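Local atomic coordinates of gamma-glutamyltranspeptidase (Streptomyces lincolnensis, PDB entry 6J3A), a protein that probably acts as a transferase or hydrolase of the gamma-glutamyltranspeptidase family, related to LmbA-type enzymes, in the Ntn-hydrolase clan. Residues M14-T18 with L589-A593; V41-V46 with V130-A134; P52-G56 with P438-Q444; P99-P103 with L443-P447; V215-G219 with L250-S254. All blocks are in the same frame, centred on the assembly; numbering follows the deposited sequence.

Contact 1: M14-T18 with L589-A593; sequences MVSST and LCAVA
S16, C590 and V592 fill the gap between strands of two packed layers. M14-S17 and C590-A593 are both in beta conformation and antiparallel at 166°, with axes 5.9 Å apart; M14 faces V592 (CA to CA 6.4 Å) and S16 faces C590 (5.3 Å). M14 points its CB at V592 CG1, 4.1 Å away, before its m,m side chain turns off toward A603. V15, a t rotamer, points the other way, onto S23 and A26 of helix 20-31. This is the face-to-face strand packing expected of the Ntn-hydrolase sandwich, in which helices lie outside two beta layers: 13-17 bonds to strands 424-428 and 613-616, whereas 590-594 bonds to 493-499 and 601-605. S16 (t) enters the gap, with CB 3.4 Å from A591 O and OG 3.4 Å from C590 CB; its hydroxyl is hydrogen-bonded to A604 O. S17 turns its side chain away, while S17 C rests 3.5 Å from SG of C590 (m), and a water donates to both S17 O (2.9 Å) and L589 O (2.7 Å). T18 leaves the strand, its CG2 3.9 Å from C590 SG and its OG1 bonded to E51.

Contact 2: V41-V46 with V130-A134; sequences VAGAFV and VLKYA
This closely packed helix pair belongs to one of the helical layers of the Ntn-hydrolase fold. Segments 41-46 and 130-134 run in the same direction, crossing at -21° with axes only 7.6 Å apart. A42 is level with V130 (CA to CA 4.8 Å) and V46 with A134 (4.3 Å), one turn further along each helix. A42 CB sits 3.0 Å from V130 O and 4.1 Å from Y133 CD2. F45 (chi1 m) brings its CB to 3.7 Å from A134 CB, its carbonyl O to 3.2 Å from that same methyl, and its ring atom CE2 to 4.5 Å from CD2 of L131 (p,p). V46, a t rotamer, sets CG2 3.6 Å from Y133 CB. Helix 127-140 is kinked where the amides of Y133 and A134 lose their bonds to the preceding turn. A water fills the break, donating to V130 O (2.8 Å) and to A42 O (2.9 Å) and accepting from A134 N (3.3 Å), so it ties the opened turn to the partner helix. Helix 111-122 packs on V41 and F45, helix 186-200 on L131, and helix 20-31 on A42, V46 and Y133, whose side chain also touches R617 of the second subunit.

Contact 3: P52-G56 with P438-Q444; sequences PHLNG and PSGGWLQ
W442 turns its indole edge to the facing loop, with CE3 3.5 Å from L54 O and CB 3.6 Å from H53 O. Loop-to-loop docking by main-chain atoms is the principle: in this Ntn-type fold, the turn after helix 36-50 meets the loop after strand 433-436. N55 lies beside S439 (CA to CA 4.4 Å) and G56 beside G441 (4.5 Å). G440 (phi/psi 78/160) and G441 (74/29) have positive phi, which favours glycine. G56 is extended (-178/170), and a CB would fall 2.4 Å from G441 O. A water lies within hydrogen-bonding reach of both G56 O (2.8 Å) and S439 O (2.9 Å). The S439 hydroxyl bonds to R459 and to OG1 of T421, the first residue modelled after a gap. T421 sits where the family has its nucleophilic threonine, freed by self-cleavage, and S439 is placed like the second member of its Thr-Thr dyad, so this docking probably helps shape the active site. P52 O accepts from L443 N (2.9 Å, 134°), while L443 (p,p) places CD2 4.3 Å from P52 CG. H53 directs its ring away, but its carbonyl O accepts a hydrogen bond from Q444 NE2 at 3.2 Å and 149°.

Contact 4: P99-P103 with L443-P447; sequences PGTGP and LQSNP
S445, N446 and G102 bear most of this meeting of two irregular segments. T101 lies beside S445 (CA to CA 4.7 Å) and G102 beside N446 (5.1 Å). S445 O receives a nearly straight hydrogen bond from G102 N (3.0 Å, 164°) and also sits 3.4 Å from T101 CA; T101 (chi1 p) adds CG2, 4.0 Å from S445 CB. G102 adopts phi/psi 87/173, where a CB would jam against the T101 carbonyl and come within 3.0 Å of P103 CD, so this bend before a proline depends on glycine. A single main-chain hydrogen bond, with help from the N446 amide, thus fastens the loop between helices 87-92 and 111-122 to the loop that runs into strand 448-449 of this gamma-glutamyltranspeptidase-type fold. N446 is extended (-149/151), and its chi1 of -98° brings the amide end toward G102: ND2 gives G102 O a weak hydrogen bond (3.2 Å, 141°), its stronger partner being L456 O. S445 OG bonds weakly with W442 NE1, and G100 N bonds to T236 OG1.

Contact 5: V215-G219 with L250-S254; sequences VWRTG and LAGWS
A single long side chain can join the ends of two helices, as R217 does here. It is the last residue of helix 205-217, lies 5.1 Å from A251 (CA to CA), and has by far the most area buried in the contact. Its chi angles of -140°, 128°, 71° and 122° place the first two between wells; the chain first lies against the end of helix 247-252, with CG 3.0 Å from L250 O, and then folds so that the guanidinium lies with one face over A251 O. At the guanidinium edge NH2 donates to W253 O, just beyond that helix (2.9 Å, 160°), and S254 OG (chi1 m) is 2.5 Å from the same nitrogen. NH1 forms a salt bridge with E214. T218, chi1 p, puts CG2 4.0 Å from A251 CB and hydrogen-bonds through OG1 to E214 O, while G219 N bonds weakly to V215 O and G219 takes the N-cap position of helix 220-229. L250 is m,t and directs its CB toward the R217 side. The contact is at the surface, but its inner side chains enter the helical layer: W216 stacks on F112 of helix 111-122 and touches W192 of helix 186-200, L250 packs on A222 and V226 of helix 220-229, and W253 meets D113.

Overall arrangement
The general lesson is that one fold combines several kinds of join. Contact 1, between the chain's beginning and its last strands, encloses all the others in sequence. Contact 2 closes before contact 5 opens and crosses contacts 3 and 4, within which contact 5 is nested. Contacts 3 and 4 share L443 and Q444, their centres about 10 Å apart; they tie the loop after strand 433-436 to parts of the chain more than 300 residues earlier, contact 3 beside T421, the probable nucleophile. Contact 2 touches contact 3: A44 lies on helix 36-50 and N55 in the loop just after it. Contact 5 is peripheral, its centre about 31 Å from that of contact 1, but shares helices 111-122 and 186-200 with contact 2 as neighbours.

Contact 1: M14-T18 with L589-A593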
# COMPACT_ATOMS: atom_id res chain seq x y z
N MET A 14 4.12 10.65 -5.72
CA MET A 14 3.02 9.70 -5.49
C MET A 14 2.66 8.97 -6.78
O MET A 14 2.61 9.59 -7.85
CB MET A 14 1.78 10.40 -4.93
CG MET A 14 1.89 10.87 -3.49
SD MET A 14 1.93 9.53 -2.28
CE MET A 14 2.48 10.44 -0.84
N VAL A 15 2.42 7.66 -6.66
CA VAL A 15 1.99 6.83 -7.78
C VAL A 15 0.78 5.97 -7.39
O VAL A 15 0.73 5.44 -6.29
CB VAL A 15 3.12 5.94 -8.30
CG1 VAL A 15 2.65 5.13 -9.50
CG2 VAL A 15 4.36 6.76 -8.68
N SER A 16 -0.17 5.84 -8.30
CA SER A 16 -1.29 4.93 -8.12
C SER A 16 -1.60 4.17 -9.41
O SER A 16 -1.99 4.78 -10.41
CB SER A 16 -2.52 5.70 -7.64
OG SER A 16 -3.52 4.80 -7.22
N SER A 17 -1.41 2.85 -9.36
CA SER A 17 -1.67 1.93 -10.47
C SER A 17 -2.72 0.91 -10.12
O SER A 17 -3.18 0.82 -8.98
CB SER A 17 -0.40 1.15 -10.84
OG SER A 17 0.48 1.94 -11.58
N THR A 18 -3.06 0.13 -11.14
CA THR A 18 -3.84 -1.10 -11.00
C THR A 18 -2.96 -2.32 -10.69
O THR A 18 -3.49 -3.43 -10.66
CB THR A 18 -4.66 -1.39 -12.29
OG1 THR A 18 -3.81 -1.34 -13.44
CG2 THR A 18 -5.78 -0.38 -12.44
N LEU A 589 -10.33 1.97 -9.15
CA LEU A 589 -9.88 3.36 -9.13
C LEU A 589 -8.41 3.56 -8.75
O LEU A 589 -7.84 2.77 -7.99
CB LEU A 589 -10.81 4.18 -8.23
CG LEU A 589 -12.15 4.39 -8.96
CD1 LEU A 589 -13.34 4.47 -8.02
CD2 LEU A 589 -12.06 5.63 -9.85
N CYS A 590 -7.82 4.59 -9.33
CA CYS A 590 -6.49 5.08 -8.98
C CYS A 590 -6.57 6.59 -8.89
O CYS A 590 -7.28 7.19 -9.68
CB CYS A 590 -5.47 4.72 -10.04
SG CYS A 590 -5.49 2.98 -10.47
N ALA A 591 -5.85 7.19 -7.95
CA ALA A 591 -5.83 8.64 -7.81
C ALA A 591 -4.52 9.12 -7.18
O ALA A 591 -3.98 8.48 -6.30
CB ALA A 591 -7.02 9.12 -6.97
N VAL A 592 -4.01 10.23 -7.69
CA VAL A 592 -3.02 11.02 -6.99
C VAL A 592 -3.54 12.45 -6.93
O VAL A 592 -4.33 12.85 -7.78
CB VAL A 592 -1.63 10.96 -7.65
CG1 VAL A 592 -1.12 9.53 -7.69
CG2 VAL A 592 -1.65 11.57 -9.04
N ALA A 593 -3.09 13.20 -5.93
CA ALA A 593 -3.49 14.59 -5.78
C ALA A 593 -2.38 15.46 -5.20
O ALA A 593 -1.39 14.98 -4.66
CB ALA A 593 -4.75 14.71 -4.92
O HOH W 1 -5.89 0.91 -8.03

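Contact 2: V41-V46 with V130-A134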
# COMPACT_ATOMS: atom_id res chain seq x y z
N VAL A 41 5.98 6.33 -18.06
CA VAL A 41 6.49 5.50 -19.15
C VAL A 41 6.98 4.17 -18.59
O VAL A 41 6.53 3.11 -19.04
CB VAL A 41 7.61 6.21 -19.95
CG1 VAL A 41 8.24 5.26 -20.97
CG2 VAL A 41 7.04 7.41 -20.70
N ALA A 42 7.86 4.22 -17.60
CA ALA A 42 8.37 3.00 -16.95
C ALA A 42 7.26 2.09 -16.45
O ALA A 42 7.24 0.90 -16.76
CB ALA A 42 9.27 3.36 -15.80
N GLY A 43 6.35 2.67 -15.68
CA GLY A 43 5.19 1.94 -15.16
C GLY A 43 4.35 1.29 -16.24
O GLY A 43 3.86 0.18 -16.06
N ALA A 44 4.19 1.97 -17.37
CA ALA A 44 3.34 1.50 -18.47
C ALA A 44 3.88 0.24 -19.11
O ALA A 44 3.11 -0.67 -19.43
CB ALA A 44 3.20 2.58 -19.52
N PHE A 45 5.19 0.19 -19.30
CA PHE A 45 5.84 -0.99 -19.86
C PHE A 45 5.90 -2.14 -18.84
O PHE A 45 5.88 -3.30 -19.22
CB PHE A 45 7.22 -0.64 -20.41
CG PHE A 45 7.17 0.07 -21.74
CD1 PHE A 45 6.85 1.41 -21.82
CD2 PHE A 45 7.40 -0.62 -22.93
CE1 PHE A 45 6.78 2.07 -23.04
CE2 PHE A 45 7.35 0.02 -24.16
CZ PHE A 45 7.03 1.37 -24.22
N VAL A 46 5.97 -1.81 -17.56
CA VAL A 46 5.80 -2.83 -16.53
C VAL A 46 4.38 -3.41 -16.60
O VAL A 46 4.21 -4.63 -16.56
CB VAL A 46 6.15 -2.28 -15.13
CG1 VAL A 46 5.71 -3.23 -14.02
CG2 VAL A 46 7.65 -2.03 -15.04
N VAL A 130 14.38 3.90 -18.40
CA VAL A 130 12.97 3.92 -18.07
C VAL A 130 12.32 2.59 -18.37
O VAL A 130 11.36 2.23 -17.71
CB VAL A 130 12.27 5.15 -18.70
CG1 VAL A 130 10.90 4.82 -19.27
CG2 VAL A 130 12.12 6.24 -17.65
N LEU A 131 12.83 1.86 -19.35
CA LEU A 131 12.21 0.58 -19.66
C LEU A 131 12.95 -0.68 -19.13
O LEU A 131 12.47 -1.80 -19.35
CB LEU A 131 11.75 0.52 -21.13
CG LEU A 131 12.64 0.31 -22.34
CD1 LEU A 131 13.29 -1.05 -22.30
CD2 LEU A 131 11.79 0.41 -23.60
N LYS A 132 14.04 -0.51 -18.38
CA LYS A 132 14.76 -1.66 -17.76
C LYS A 132 13.93 -2.47 -16.75
O LYS A 132 14.19 -3.65 -16.53
CB LYS A 132 16.06 -1.20 -17.11
CG LYS A 132 15.89 -0.44 -15.80
CD LYS A 132 17.17 0.29 -15.39
CE LYS A 132 17.03 0.95 -14.02
NZ LYS A 132 17.61 2.32 -14.00
N TYR A 133 12.94 -1.84 -16.13
CA TYR A 133 12.09 -2.49 -15.14
C TYR A 133 11.26 -3.59 -15.77
O TYR A 133 11.29 -4.72 -15.31
CB TYR A 133 11.17 -1.46 -14.47
CG TYR A 133 11.95 -0.40 -13.75
CD1 TYR A 133 12.56 -0.66 -12.52
CD2 TYR A 133 12.15 0.85 -14.33
CE1 TYR A 133 13.31 0.30 -11.87
CE2 TYR A 133 12.90 1.83 -13.68
CZ TYR A 133 13.48 1.55 -12.45
OH TYR A 133 14.23 2.51 -11.81
N ALA A 134 10.56 -3.25 -16.85
CA ALA A 134 9.76 -4.20 -17.64
C ALA A 134 10.58 -5.35 -18.24
O ALA A 134 10.16 -6.50 -18.19
CB ALA A 134 9.02 -3.48 -18.75
O HOH W 2 9.84 -0.13 -17.45

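Contact 3: P52-G56 with P438-Q444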
# COMPACT_ATOMS: atom_id res chain seq x y z
N PRO A 52 -0.79 -8.63 -18.79
CA PRO A 52 -0.88 -8.93 -20.22
C PRO A 52 -2.24 -9.49 -20.66
O PRO A 52 -2.53 -9.53 -21.84
CB PRO A 52 0.20 -9.99 -20.41
CG PRO A 52 0.18 -10.73 -19.13
CD PRO A 52 -0.01 -9.66 -18.08
N HIS A 53 -3.00 -9.99 -19.70
CA HIS A 53 -4.45 -10.24 -19.84
C HIS A 53 -5.34 -8.99 -19.92
O HIS A 53 -6.54 -9.11 -20.17
CB HIS A 53 -4.93 -11.08 -18.65
CG HIS A 53 -4.76 -10.42 -17.32
ND1 HIS A 53 -5.77 -10.35 -16.39
CD2 HIS A 53 -3.70 -9.78 -16.77
CE1 HIS A 53 -5.34 -9.71 -15.32
NE2 HIS A 53 -4.08 -9.35 -15.52
N LEU A 54 -4.76 -7.81 -19.68
CA LEU A 54 -5.49 -6.54 -19.67
C LEU A 54 -4.89 -5.41 -20.52
O LEU A 54 -5.58 -4.43 -20.79
CB LEU A 54 -5.70 -6.07 -18.23
CG LEU A 54 -6.63 -6.96 -17.39
CD1 LEU A 54 -6.58 -6.54 -15.93
CD2 LEU A 54 -8.07 -6.93 -17.87
N ASN A 55 -3.64 -5.55 -20.96
CA ASN A 55 -3.05 -4.63 -21.92
C ASN A 55 -1.82 -5.25 -22.58
O ASN A 55 -1.49 -6.40 -22.34
CB ASN A 55 -2.71 -3.30 -21.25
CG ASN A 55 -1.46 -3.37 -20.40
OD1 ASN A 55 -1.15 -4.41 -19.82
ND2 ASN A 55 -0.75 -2.26 -20.31
N GLY A 56 -1.16 -4.48 -23.43
CA GLY A 56 0.06 -4.92 -24.07
C GLY A 56 0.60 -3.82 -24.95
O GLY A 56 -0.09 -2.83 -25.16
N PRO A 438 -3.93 2.91 -20.18
CA PRO A 438 -3.49 2.02 -21.25
C PRO A 438 -4.24 0.70 -21.30
O PRO A 438 -4.62 0.16 -20.27
CB PRO A 438 -2.01 1.79 -20.93
CG PRO A 438 -1.95 1.89 -19.46
CD PRO A 438 -2.93 2.96 -19.09
N SER A 439 -4.43 0.19 -22.51
CA SER A 439 -5.27 -0.97 -22.74
C SER A 439 -4.97 -1.57 -24.10
O SER A 439 -4.18 -1.04 -24.86
CB SER A 439 -6.74 -0.54 -22.69
OG SER A 439 -7.62 -1.64 -22.82
N GLY A 440 -5.62 -2.70 -24.37
CA GLY A 440 -5.54 -3.37 -25.67
C GLY A 440 -4.26 -4.15 -25.87
O GLY A 440 -3.25 -3.92 -25.19
N GLY A 441 -4.30 -5.09 -26.81
CA GLY A 441 -3.17 -5.97 -27.08
C GLY A 441 -3.04 -7.03 -26.00
O GLY A 441 -1.95 -7.52 -25.74
N TRP A 442 -4.18 -7.38 -25.39
CA TRP A 442 -4.22 -8.40 -24.36
C TRP A 442 -4.13 -9.79 -24.96
O TRP A 442 -4.36 -9.98 -26.17
CB TRP A 442 -5.46 -8.27 -23.46
CG TRP A 442 -6.78 -8.12 -24.12
CD1 TRP A 442 -7.41 -9.03 -24.92
CD2 TRP A 442 -7.67 -7.00 -24.01
NE1 TRP A 442 -8.63 -8.53 -25.32
CE2 TRP A 442 -8.81 -7.29 -24.78
CE3 TRP A 442 -7.60 -5.78 -23.32
CZ2 TRP A 442 -9.88 -6.40 -24.90
CZ3 TRP A 442 -8.67 -4.89 -23.44
CH2 TRP A 442 -9.79 -5.20 -24.22
N LEU A 443 -3.79 -10.77 -24.12
CA LEU A 443 -3.40 -12.11 -24.59
C LEU A 443 -4.52 -12.97 -25.16
O LEU A 443 -4.24 -13.87 -25.94
CB LEU A 443 -2.70 -12.90 -23.48
CG LEU A 443 -3.48 -13.32 -22.21
CD1 LEU A 443 -4.26 -14.63 -22.34
CD2 LEU A 443 -2.52 -13.44 -21.03
N GLN A 444 -5.77 -12.68 -24.80
CA GLN A 444 -6.88 -13.62 -25.00
C GLN A 444 -7.69 -13.34 -26.27
O GLN A 444 -8.72 -13.99 -26.50
CB GLN A 444 -7.84 -13.62 -23.79
CG GLN A 444 -8.65 -12.34 -23.58
CD GLN A 444 -8.05 -11.38 -22.56
OE1 GLN A 444 -8.79 -10.75 -21.81
NE2 GLN A 444 -6.72 -11.25 -22.52
O HOH W 3 -1.38 -0.62 -24.07

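Contact 4: P99-P103 with L443-P447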
# COMPACT_ATOMS: atom_id res chain seq x y z
N PRO A 99 -15.62 -8.34 -35.37
CA PRO A 99 -15.33 -9.41 -34.41
C PRO A 99 -14.63 -8.96 -33.13
O PRO A 99 -13.85 -8.00 -33.14
CB PRO A 99 -14.42 -10.36 -35.20
CG PRO A 99 -14.66 -10.06 -36.64
CD PRO A 99 -15.06 -8.61 -36.70
N GLY A 100 -14.90 -9.66 -32.03
CA GLY A 100 -14.23 -9.43 -30.76
C GLY A 100 -12.76 -9.80 -30.77
O GLY A 100 -11.99 -9.30 -29.95
N THR A 101 -12.37 -10.69 -31.68
CA THR A 101 -11.00 -11.18 -31.76
C THR A 101 -10.42 -11.09 -33.16
O THR A 101 -11.11 -10.74 -34.11
CB THR A 101 -10.97 -12.64 -31.31
OG1 THR A 101 -11.84 -13.40 -32.14
CG2 THR A 101 -11.44 -12.75 -29.85
N GLY A 102 -9.14 -11.38 -33.28
CA GLY A 102 -8.53 -11.53 -34.59
C GLY A 102 -8.04 -10.21 -35.16
O GLY A 102 -8.30 -9.17 -34.57
N PRO A 103 -7.33 -10.26 -36.30
CA PRO A 103 -6.66 -9.10 -36.89
C PRO A 103 -7.59 -8.10 -37.58
O PRO A 103 -7.15 -6.98 -37.86
CB PRO A 103 -5.68 -9.72 -37.88
CG PRO A 103 -6.32 -10.98 -38.30
CD PRO A 103 -7.12 -11.46 -37.12
N LEU A 443 -3.79 -10.77 -24.12
CA LEU A 443 -3.40 -12.11 -24.59
C LEU A 443 -4.52 -12.97 -25.16
O LEU A 443 -4.24 -13.87 -25.94
CB LEU A 443 -2.70 -12.90 -23.48
CG LEU A 443 -3.48 -13.32 -22.21
CD1 LEU A 443 -4.26 -14.63 -22.34
CD2 LEU A 443 -2.52 -13.44 -21.03
N GLN A 444 -5.77 -12.68 -24.80
CA GLN A 444 -6.88 -13.62 -25.00
C GLN A 444 -7.69 -13.34 -26.27
O GLN A 444 -8.72 -13.99 -26.50
CB GLN A 444 -7.84 -13.62 -23.79
CG GLN A 444 -8.65 -12.34 -23.58
CD GLN A 444 -8.05 -11.38 -22.56
OE1 GLN A 444 -8.79 -10.75 -21.81
NE2 GLN A 444 -6.72 -11.25 -22.52
N SER A 445 -7.24 -12.37 -27.07
CA SER A 445 -8.00 -11.88 -28.24
C SER A 445 -7.24 -11.73 -29.57
O SER A 445 -7.85 -11.41 -30.59
CB SER A 445 -8.70 -10.58 -27.87
OG SER A 445 -9.59 -10.77 -26.77
N ASN A 446 -5.93 -11.98 -29.58
CA ASN A 446 -5.19 -12.18 -30.83
C ASN A 446 -4.03 -13.14 -30.61
O ASN A 446 -3.46 -13.20 -29.51
CB ASN A 446 -4.66 -10.86 -31.41
CG ASN A 446 -5.56 -10.29 -32.50
OD1 ASN A 446 -5.78 -10.92 -33.54
ND2 ASN A 446 -6.05 -9.08 -32.29
N PRO A 447 -3.65 -13.88 -31.66
CA PRO A 447 -2.45 -14.69 -31.53
C PRO A 447 -1.22 -13.80 -31.33
O PRO A 447 -1.13 -12.72 -31.91
CB PRO A 447 -2.38 -15.40 -32.88
CG PRO A 447 -3.01 -14.44 -33.83
CD PRO A 447 -4.14 -13.84 -33.05

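Contact 5: V215-G219 with L250-S254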
# COMPACT_ATOMS: atom_id res chain seq x y z
N VAL A 215 11.68 2.38 -35.45
CA VAL A 215 11.80 0.92 -35.33
C VAL A 215 10.42 0.27 -35.15
O VAL A 215 10.14 -0.76 -35.77
CB VAL A 215 12.75 0.53 -34.18
CG1 VAL A 215 12.71 -0.96 -33.91
CG2 VAL A 215 14.17 0.95 -34.54
N TRP A 216 9.58 0.86 -34.31
CA TRP A 216 8.20 0.41 -34.17
C TRP A 216 7.42 0.58 -35.48
O TRP A 216 6.61 -0.27 -35.85
CB TRP A 216 7.47 1.15 -33.05
CG TRP A 216 6.08 0.62 -32.84
CD1 TRP A 216 4.98 0.92 -33.58
CD2 TRP A 216 5.67 -0.35 -31.88
NE1 TRP A 216 3.89 0.21 -33.13
CE2 TRP A 216 4.29 -0.58 -32.08
CE3 TRP A 216 6.32 -1.04 -30.85
CZ2 TRP A 216 3.55 -1.47 -31.29
CZ3 TRP A 216 5.58 -1.93 -30.07
CH2 TRP A 216 4.20 -2.13 -30.30
N ARG A 217 7.67 1.69 -36.15
CA ARG A 217 6.87 2.16 -37.29
C ARG A 217 7.21 1.55 -38.64
O ARG A 217 6.31 1.25 -39.43
CB ARG A 217 7.05 3.66 -37.42
CG ARG A 217 5.78 4.38 -37.78
CD ARG A 217 5.55 5.51 -36.82
NE ARG A 217 6.52 6.59 -37.03
CZ ARG A 217 6.21 7.85 -37.31
NH1 ARG A 217 7.18 8.73 -37.47
NH2 ARG A 217 4.94 8.26 -37.43
N THR A 218 8.51 1.47 -38.91
CA THR A 218 9.04 0.95 -40.18
C THR A 218 10.03 -0.21 -40.03
O THR A 218 10.37 -0.84 -41.04
CB THR A 218 9.75 2.07 -40.96
OG1 THR A 218 10.85 2.58 -40.19
CG2 THR A 218 8.78 3.20 -41.29
N GLY A 219 10.47 -0.49 -38.81
CA GLY A 219 11.54 -1.47 -38.55
C GLY A 219 11.05 -2.88 -38.31
O GLY A 219 9.96 -3.26 -38.74
N LEU A 250 1.08 1.73 -40.70
CA LEU A 250 2.02 1.91 -39.59
C LEU A 250 2.96 3.06 -39.83
O LEU A 250 3.12 3.90 -38.97
CB LEU A 250 2.83 0.65 -39.32
CG LEU A 250 2.02 -0.60 -38.97
CD1 LEU A 250 2.98 -1.71 -38.57
CD2 LEU A 250 1.00 -0.39 -37.87
N ALA A 251 3.57 3.10 -41.02
CA ALA A 251 4.54 4.14 -41.38
C ALA A 251 3.97 5.58 -41.28
O ALA A 251 4.68 6.52 -40.91
CB ALA A 251 5.10 3.88 -42.78
N GLY A 252 2.68 5.73 -41.58
CA GLY A 252 2.03 7.04 -41.59
C GLY A 252 1.51 7.59 -40.26
O GLY A 252 1.30 8.80 -40.13
N TRP A 253 1.30 6.71 -39.28
CA TRP A 253 0.60 7.09 -38.05
C TRP A 253 1.54 7.49 -36.93
O TRP A 253 2.52 6.81 -36.65
CB TRP A 253 -0.35 5.98 -37.56
CG TRP A 253 -1.21 6.44 -36.40
CD1 TRP A 253 -2.44 7.02 -36.46
CD2 TRP A 253 -0.86 6.40 -35.01
NE1 TRP A 253 -2.89 7.33 -35.20
CE2 TRP A 253 -1.93 6.96 -34.29
CE3 TRP A 253 0.26 5.94 -34.31
CZ2 TRP A 253 -1.92 7.07 -32.90
CZ3 TRP A 253 0.28 6.06 -32.93
CH2 TRP A 253 -0.81 6.62 -32.24
N SER A 254 1.21 8.59 -36.27
CA SER A 254 1.90 9.07 -35.09
C SER A 254 0.85 9.42 -34.06
O SER A 254 -0.29 9.76 -34.39
CB SER A 254 2.69 10.35 -35.39
OG SER A 254 3.81 10.07 -36.21